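Local structure of glycerol dehydratase (Clostridium butyricum, 1R9D) at residues Ala747-Val761 against Phe768-Arg782. The protein is a B12-independent lyase of the glycyl radical family that probably dehydrates glycerol to 3-hydroxypropionaldehyde. Sequence-based numbering, arbitrary orientation.
Sequences AQKNPEKYQDLIVRV and FISLDKSIQNDIIAR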
loop_
_atom_site.group_PDB
_atom_site.type_symbol
_atom_site.label_atom_id
_atom_site.label_comp_id
_atom_site.label_asym_id
_atom_site.label_seq_id
_atom_site.Cartn_x
_atom_site.Cartn_y
_atom_site.Cartn_z
ATOM N N ALA A 747 -35.975 12.848 -37.302
ATOM C CA ALA A 747 -35.687 12.901 -35.874
ATOM C C ALA A 747 -34.765 14.062 -35.523
ATOM O O ALA A 747 -34.835 14.605 -34.418
ATOM C CB ALA A 747 -35.065 11.585 -35.416
ATOM N N GLN A 748 -33.895 14.440 -36.453
ATOM C CA GLN A 748 -32.985 15.553 -36.209
ATOM C C GLN A 748 -33.736 16.880 -36.265
ATOM O O GLN A 748 -33.420 17.816 -35.527
ATOM C CB GLN A 748 -31.856 15.576 -37.241
ATOM C CG GLN A 748 -30.898 14.403 -37.154
ATOM C CD GLN A 748 -29.679 14.603 -38.027
ATOM O OE1 GLN A 748 -29.792 14.731 -39.249
ATOM N NE2 GLN A 748 -28.504 14.637 -37.405
ATOM N N LYS A 749 -34.732 16.953 -37.144
ATOM C CA LYS A 749 -35.521 18.170 -37.306
ATOM C C LYS A 749 -36.578 18.357 -36.217
ATOM O O LYS A 749 -36.802 19.477 -35.754
ATOM C CB LYS A 749 -36.192 18.182 -38.685
ATOM C CG LYS A 749 -35.215 18.307 -39.846
ATOM C CD LYS A 749 -35.945 18.383 -41.182
ATOM C CE LYS A 749 -34.966 18.524 -42.342
ATOM N NZ LYS A 749 -35.658 18.610 -43.662
ATOM N N ASN A 750 -37.224 17.266 -35.816
ATOM C CA ASN A 750 -38.259 17.319 -34.785
ATOM C C ASN A 750 -38.060 16.218 -33.739
ATOM O O ASN A 750 -38.834 15.264 -33.674
ATOM C CB ASN A 750 -39.644 17.183 -35.429
ATOM C CG ASN A 750 -39.996 18.370 -36.314
ATOM O OD1 ASN A 750 -40.272 19.468 -35.822
ATOM N ND2 ASN A 750 -39.979 18.159 -37.626
ATOM N N PRO A 751 -37.021 16.350 -32.897
ATOM C CA PRO A 751 -36.677 15.390 -31.838
ATOM C C PRO A 751 -37.871 14.977 -30.984
ATOM O O PRO A 751 -38.063 13.799 -30.676
ATOM C CB PRO A 751 -35.631 16.141 -31.018
ATOM C CG PRO A 751 -34.971 17.011 -32.024
ATOM C CD PRO A 751 -36.134 17.526 -32.840
ATOM N N GLU A 752 -38.661 15.973 -30.601
ATOM C CA GLU A 752 -39.850 15.787 -29.781
ATOM C C GLU A 752 -40.798 14.709 -30.306
ATOM O O GLU A 752 -41.481 14.040 -29.529
ATOM C CB GLU A 752 -40.595 17.120 -29.693
ATOM C CG GLU A 752 -40.749 17.790 -31.056
ATOM C CD GLU A 752 -41.509 19.096 -31.000
ATOM O OE1 GLU A 752 -41.108 19.992 -30.219
ATOM O OE2 GLU A 752 -42.507 19.230 -31.743
ATOM N N LYS A 753 -40.839 14.541 -31.625
ATOM C CA LYS A 753 -41.724 13.559 -32.242
ATOM C C LYS A 753 -41.133 12.154 -32.329
ATOM O O LYS A 753 -41.836 11.208 -32.686
ATOM C CB LYS A 753 -42.118 14.018 -33.651
ATOM C CG LYS A 753 -42.727 15.412 -33.718
ATOM C CD LYS A 753 -44.015 15.502 -32.911
ATOM C CE LYS A 753 -44.634 16.892 -33.006
ATOM N NZ LYS A 753 -45.874 17.003 -32.184
ATOM N N TYR A 754 -39.851 12.017 -31.999
ATOM C CA TYR A 754 -39.185 10.715 -32.074
ATOM C C TYR A 754 -38.445 10.308 -30.801
ATOM O O TYR A 754 -37.317 9.813 -30.861
ATOM C CB TYR A 754 -38.204 10.705 -33.250
ATOM C CG TYR A 754 -38.873 10.907 -34.587
ATOM C CD1 TYR A 754 -39.234 12.182 -35.023
ATOM C CD2 TYR A 754 -39.206 9.817 -35.389
ATOM C CE1 TYR A 754 -39.919 12.366 -36.222
ATOM C CE2 TYR A 754 -39.890 9.988 -36.588
ATOM C CZ TYR A 754 -40.245 11.265 -36.996
ATOM O OH TYR A 754 -40.945 11.433 -38.168
ATOM N N GLN A 755 -39.082 10.497 -29.650
ATOM C CA GLN A 755 -38.451 10.150 -28.378
ATOM C C GLN A 755 -38.126 8.666 -28.201
ATOM O O GLN A 755 -37.159 8.319 -27.520
ATOM C CB GLN A 755 -39.331 10.615 -27.215
ATOM C CG GLN A 755 -39.276 12.109 -26.969
ATOM C CD GLN A 755 -40.184 12.542 -25.839
ATOM O OE1 GLN A 755 -40.101 12.023 -24.719
ATOM N NE2 GLN A 755 -41.062 13.502 -26.123
ATOM N N ASP A 756 -38.919 7.796 -28.813
ATOM C CA ASP A 756 -38.708 6.359 -28.672
ATOM C C ASP A 756 -37.856 5.724 -29.772
ATOM O O ASP A 756 -37.711 4.506 -29.815
ATOM C CB ASP A 756 -40.060 5.647 -28.606
ATOM C CG ASP A 756 -40.740 5.567 -29.958
ATOM O OD1 ASP A 756 -40.696 6.565 -30.710
ATOM O OD2 ASP A 756 -41.324 4.507 -30.268
ATOM N N LEU A 757 -37.298 6.543 -30.658
ATOM C CA LEU A 757 -36.474 6.024 -31.751
ATOM C C LEU A 757 -35.128 5.518 -31.236
ATOM O O LEU A 757 -34.353 6.279 -30.665
ATOM C CB LEU A 757 -36.239 7.114 -32.803
ATOM C CG LEU A 757 -35.294 6.739 -33.954
ATOM C CD1 LEU A 757 -35.894 5.608 -34.769
ATOM C CD2 LEU A 757 -35.045 7.955 -34.831
ATOM N N ILE A 758 -34.862 4.231 -31.450
ATOM C CA ILE A 758 -33.611 3.611 -31.015
ATOM C C ILE A 758 -32.734 3.308 -32.225
ATOM O O ILE A 758 -33.239 2.902 -33.271
ATOM C CB ILE A 758 -33.856 2.274 -30.284
ATOM C CG1 ILE A 758 -34.862 2.467 -29.146
ATOM C CG2 ILE A 758 -32.531 1.735 -29.732
ATOM C CD1 ILE A 758 -34.407 3.452 -28.088
ATOM N N VAL A 759 -31.426 3.496 -32.075
ATOM C CA VAL A 759 -30.490 3.226 -33.161
ATOM C C VAL A 759 -29.214 2.571 -32.633
ATOM O O VAL A 759 -28.823 2.777 -31.485
ATOM C CB VAL A 759 -30.095 4.523 -33.901
ATOM C CG1 VAL A 759 -29.329 5.442 -32.967
ATOM C CG2 VAL A 759 -29.253 4.195 -35.118
ATOM N N ARG A 760 -28.568 1.782 -33.482
ATOM C CA ARG A 760 -27.331 1.115 -33.103
ATOM C C ARG A 760 -26.155 2.047 -33.374
ATOM O O ARG A 760 -26.025 2.581 -34.478
ATOM C CB ARG A 760 -27.149 -0.159 -33.930
ATOM C CG ARG A 760 -26.080 -1.084 -33.405
ATOM C CD ARG A 760 -26.489 -1.599 -32.040
ATOM N NE ARG A 760 -25.588 -2.627 -31.551
ATOM C CZ ARG A 760 -25.761 -3.288 -30.413
ATOM N NH1 ARG A 760 -26.807 -3.023 -29.639
ATOM N NH2 ARG A 760 -24.893 -4.220 -30.055
ATOM N N VAL A 761 -25.308 2.252 -32.371
ATOM C CA VAL A 761 -24.133 3.091 -32.537
ATOM C C VAL A 761 -22.968 2.145 -32.857
ATOM O O VAL A 761 -22.616 1.969 -34.024
ATOM C CB VAL A 761 -23.836 3.911 -31.255
ATOM C CG1 VAL A 761 -22.638 4.817 -31.482
ATOM C CG2 VAL A 761 -25.054 4.757 -30.885
ATOM N N PHE A 768 -31.758 7.756 -30.235
ATOM C CA PHE A 768 -31.214 8.645 -31.250
ATOM C C PHE A 768 -31.135 10.125 -30.864
ATOM O O PHE A 768 -30.099 10.761 -31.064
ATOM C CB PHE A 768 -32.011 8.491 -32.550
ATOM C CG PHE A 768 -31.408 9.212 -33.719
ATOM C CD1 PHE A 768 -30.230 8.754 -34.305
ATOM C CD2 PHE A 768 -32.003 10.365 -34.223
ATOM C CE1 PHE A 768 -29.655 9.433 -35.379
ATOM C CE2 PHE A 768 -31.436 11.051 -35.295
ATOM C CZ PHE A 768 -30.260 10.584 -35.874
ATOM N N ILE A 769 -32.213 10.675 -30.306
ATOM C CA ILE A 769 -32.218 12.091 -29.948
ATOM C C ILE A 769 -31.330 12.471 -28.764
ATOM O O ILE A 769 -31.187 13.655 -28.456
ATOM C CB ILE A 769 -33.661 12.615 -29.674
ATOM C CG1 ILE A 769 -34.257 11.927 -28.446
ATOM C CG2 ILE A 769 -34.536 12.379 -30.898
ATOM C CD1 ILE A 769 -35.594 12.515 -28.007
ATOM N N SER A 770 -30.730 11.484 -28.101
ATOM C CA SER A 770 -29.855 11.776 -26.965
ATOM C C SER A 770 -28.412 11.925 -27.437
ATOM O O SER A 770 -27.545 12.371 -26.686
ATOM C CB SER A 770 -29.934 10.663 -25.910
ATOM O OG SER A 770 -29.267 9.481 -26.340
ATOM N N LEU A 771 -28.168 11.559 -28.692
ATOM C CA LEU A 771 -26.832 11.626 -29.281
ATOM C C LEU A 771 -26.473 12.989 -29.852
ATOM O O LEU A 771 -27.325 13.684 -30.403
ATOM C CB LEU A 771 -26.716 10.597 -30.407
ATOM C CG LEU A 771 -26.861 9.120 -30.059
ATOM C CD1 LEU A 771 -26.954 8.307 -31.348
ATOM C CD2 LEU A 771 -25.665 8.677 -29.229
ATOM N N ASP A 772 -25.204 13.362 -29.732
ATOM C CA ASP A 772 -24.722 14.624 -30.280
ATOM C C ASP A 772 -24.884 14.525 -31.800
ATOM O O ASP A 772 -24.782 13.436 -32.367
ATOM C CB ASP A 772 -23.252 14.825 -29.908
ATOM C CG ASP A 772 -22.693 16.139 -30.413
ATOM O OD1 ASP A 772 -22.162 16.168 -31.548
ATOM O OD2 ASP A 772 -22.791 17.147 -29.675
ATOM N N LYS A 773 -25.145 15.651 -32.457
ATOM C CA LYS A 773 -25.340 15.640 -33.906
ATOM C C LYS A 773 -24.177 15.019 -34.682
ATOM O O LYS A 773 -24.383 14.395 -35.725
ATOM C CB LYS A 773 -25.587 17.059 -34.422
ATOM C CG LYS A 773 -25.943 17.106 -35.899
ATOM C CD LYS A 773 -26.062 18.534 -36.414
ATOM C CE LYS A 773 -26.341 18.550 -37.914
ATOM N NZ LYS A 773 -26.447 19.943 -38.441
ATOM N N SER A 774 -22.961 15.194 -34.179
ATOM C CA SER A 774 -21.783 14.650 -34.849
ATOM C C SER A 774 -21.857 13.128 -34.955
ATOM O O SER A 774 -21.426 12.546 -35.949
ATOM C CB SER A 774 -20.511 15.057 -34.102
ATOM O OG SER A 774 -20.497 14.529 -32.783
ATOM N N ILE A 775 -22.404 12.493 -33.926
ATOM C CA ILE A 775 -22.541 11.043 -33.902
ATOM C C ILE A 775 -23.759 10.641 -34.726
ATOM O O ILE A 775 -23.742 9.622 -35.416
ATOM C CB ILE A 775 -22.674 10.539 -32.449
ATOM C CG1 ILE A 775 -21.398 10.894 -31.679
ATOM C CG2 ILE A 775 -22.930 9.032 -32.424
ATOM C CD1 ILE A 775 -21.503 10.702 -30.173
ATOM N N GLN A 776 -24.818 11.444 -34.661
ATOM C CA GLN A 776 -26.016 11.150 -35.441
ATOM C C GLN A 776 -25.651 11.148 -36.923
ATOM O O GLN A 776 -26.049 10.251 -37.669
ATOM C CB GLN A 776 -27.096 12.208 -35.218
ATOM C CG GLN A 776 -27.656 12.288 -33.813
ATOM C CD GLN A 776 -28.794 13.289 -33.729
ATOM O OE1 GLN A 776 -28.784 14.302 -34.428
ATOM N NE2 GLN A 776 -29.771 13.015 -32.872
ATOM N N ASN A 777 -24.889 12.156 -37.338
ATOM C CA ASN A 777 -24.480 12.276 -38.734
ATOM C C ASN A 777 -23.550 11.155 -39.186
ATOM O O ASN A 777 -23.604 10.735 -40.337
ATOM C CB ASN A 777 -23.807 13.629 -38.984
ATOM C CG ASN A 777 -24.784 14.790 -38.890
ATOM O OD1 ASN A 777 -25.993 14.604 -39.029
ATOM N ND2 ASN A 777 -24.262 15.992 -38.670
ATOM N N ASP A 778 -22.693 10.677 -38.291
ATOM C CA ASP A 778 -21.783 9.596 -38.653
ATOM C C ASP A 778 -22.601 8.341 -38.954
ATOM O O ASP A 778 -22.320 7.623 -39.913
ATOM C CB ASP A 778 -20.793 9.315 -37.515
ATOM C CG ASP A 778 -19.717 8.308 -37.911
ATOM O OD1 ASP A 778 -19.506 7.328 -37.162
ATOM O OD2 ASP A 778 -19.080 8.503 -38.969
ATOM N N ILE A 779 -23.626 8.087 -38.141
ATOM C CA ILE A 779 -24.476 6.915 -38.339
ATOM C C ILE A 779 -25.290 7.024 -39.629
ATOM O O ILE A 779 -25.426 6.056 -40.374
ATOM C CB ILE A 779 -25.434 6.713 -37.142
ATOM C CG1 ILE A 779 -24.618 6.353 -35.895
ATOM C CG2 ILE A 779 -26.456 5.628 -37.458
ATOM C CD1 ILE A 779 -25.438 6.288 -34.608
ATOM N N ILE A 780 -25.828 8.207 -39.889
ATOM C CA ILE A 780 -26.615 8.420 -41.100
ATOM C C ILE A 780 -25.741 8.252 -42.352
ATOM O O ILE A 780 -26.211 7.770 -43.386
ATOM C CB ILE A 780 -27.248 9.840 -41.093
ATOM C CG1 ILE A 780 -28.312 9.918 -39.995
ATOM C CG2 ILE A 780 -27.863 10.157 -42.448
ATOM C CD1 ILE A 780 -28.813 11.329 -39.714
ATOM N N ALA A 781 -24.470 8.632 -42.243
ATOM C CA ALA A 781 -23.541 8.559 -43.372
ATOM C C ALA A 781 -23.008 7.163 -43.687
ATOM O O ALA A 781 -22.375 6.957 -44.726
ATOM C CB ALA A 781 -22.377 9.517 -43.146
ATOM N N ARG A 782 -23.262 6.206 -42.806
ATOM C CA ARG A 782 -22.791 4.846 -43.035
ATOM C C ARG A 782 -23.396 4.254 -44.299
ATOM O O ARG A 782 -24.510 4.602 -44.696
ATOM C CB ARG A 782 -23.139 3.960 -41.843
ATOM C CG ARG A 782 -22.347 4.300 -40.602
ATOM C CD ARG A 782 -22.836 3.503 -39.409
ATOM N NE ARG A 782 -22.129 3.893 -38.193
ATOM C CZ ARG A 782 -22.415 3.428 -36.982
ATOM N NH1 ARG A 782 -23.399 2.553 -36.824
ATOM N NH2 ARG A 782 -21.716 3.841 -35.933
HETATM O O HOH W 1 -32.062 14.882 -32.539
HETATM O O HOH W 2 -34.765 9.026 -30.181
#
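Leu757 and Phe768 meet at the open end of a beta hairpin, strands 758-760 and 765-767, in the glycyl radical domain: Phe768 N donates to Leu757 O (3.0 Å). The turn between the strands holds Gly763, the predicted radical site, unmodified here. Helices 741-749 and 773-781 pack beside this hairpin.

Apolar contacts centre on Phe768. Its CG stands anti to the backbone N (chi1 -171°), which carries the ring in among Ala747, Leu757 and Val759. Val759 CG1 meets the ring edge, 3.7 Å from Phe768 CD1. Ala747 CB lies 3.5 Å from Phe768 CD2. Further along, Val761 CG2 touches Leu771 CD1 and Ile779 CD1. At the other end, Ile769 CG2 and CD1 pack against Pro751, Tyr754 and Gln755.

Among the polar side chains, Gln748 inserts as a knob between Lys773, Gln776, Asn777 and Ile780. Its NE2 donates to Gln776 OE1 and Asn777 OD1, both at 3.0 Å and nearly straight, so both amide hydrogens are used. Gln776 NE2 sits over one face of the Phe768 ring, offset toward the rim. It in turn donates to Phe768 O, which ties the ring residue to the helix.

Water 2 donates to Tyr754 O and Leu757 O and accepts from Ile769 N, bridging the two segments.

The guanidinium of Arg782 closes the far end, with Ile779 CG1 over one face. It grips Val761 O end-on with two nitrogens: NH1 at 3.0 Å lies on a lone pair, while NH2 at 2.8 Å approaches from above the carbonyl plane.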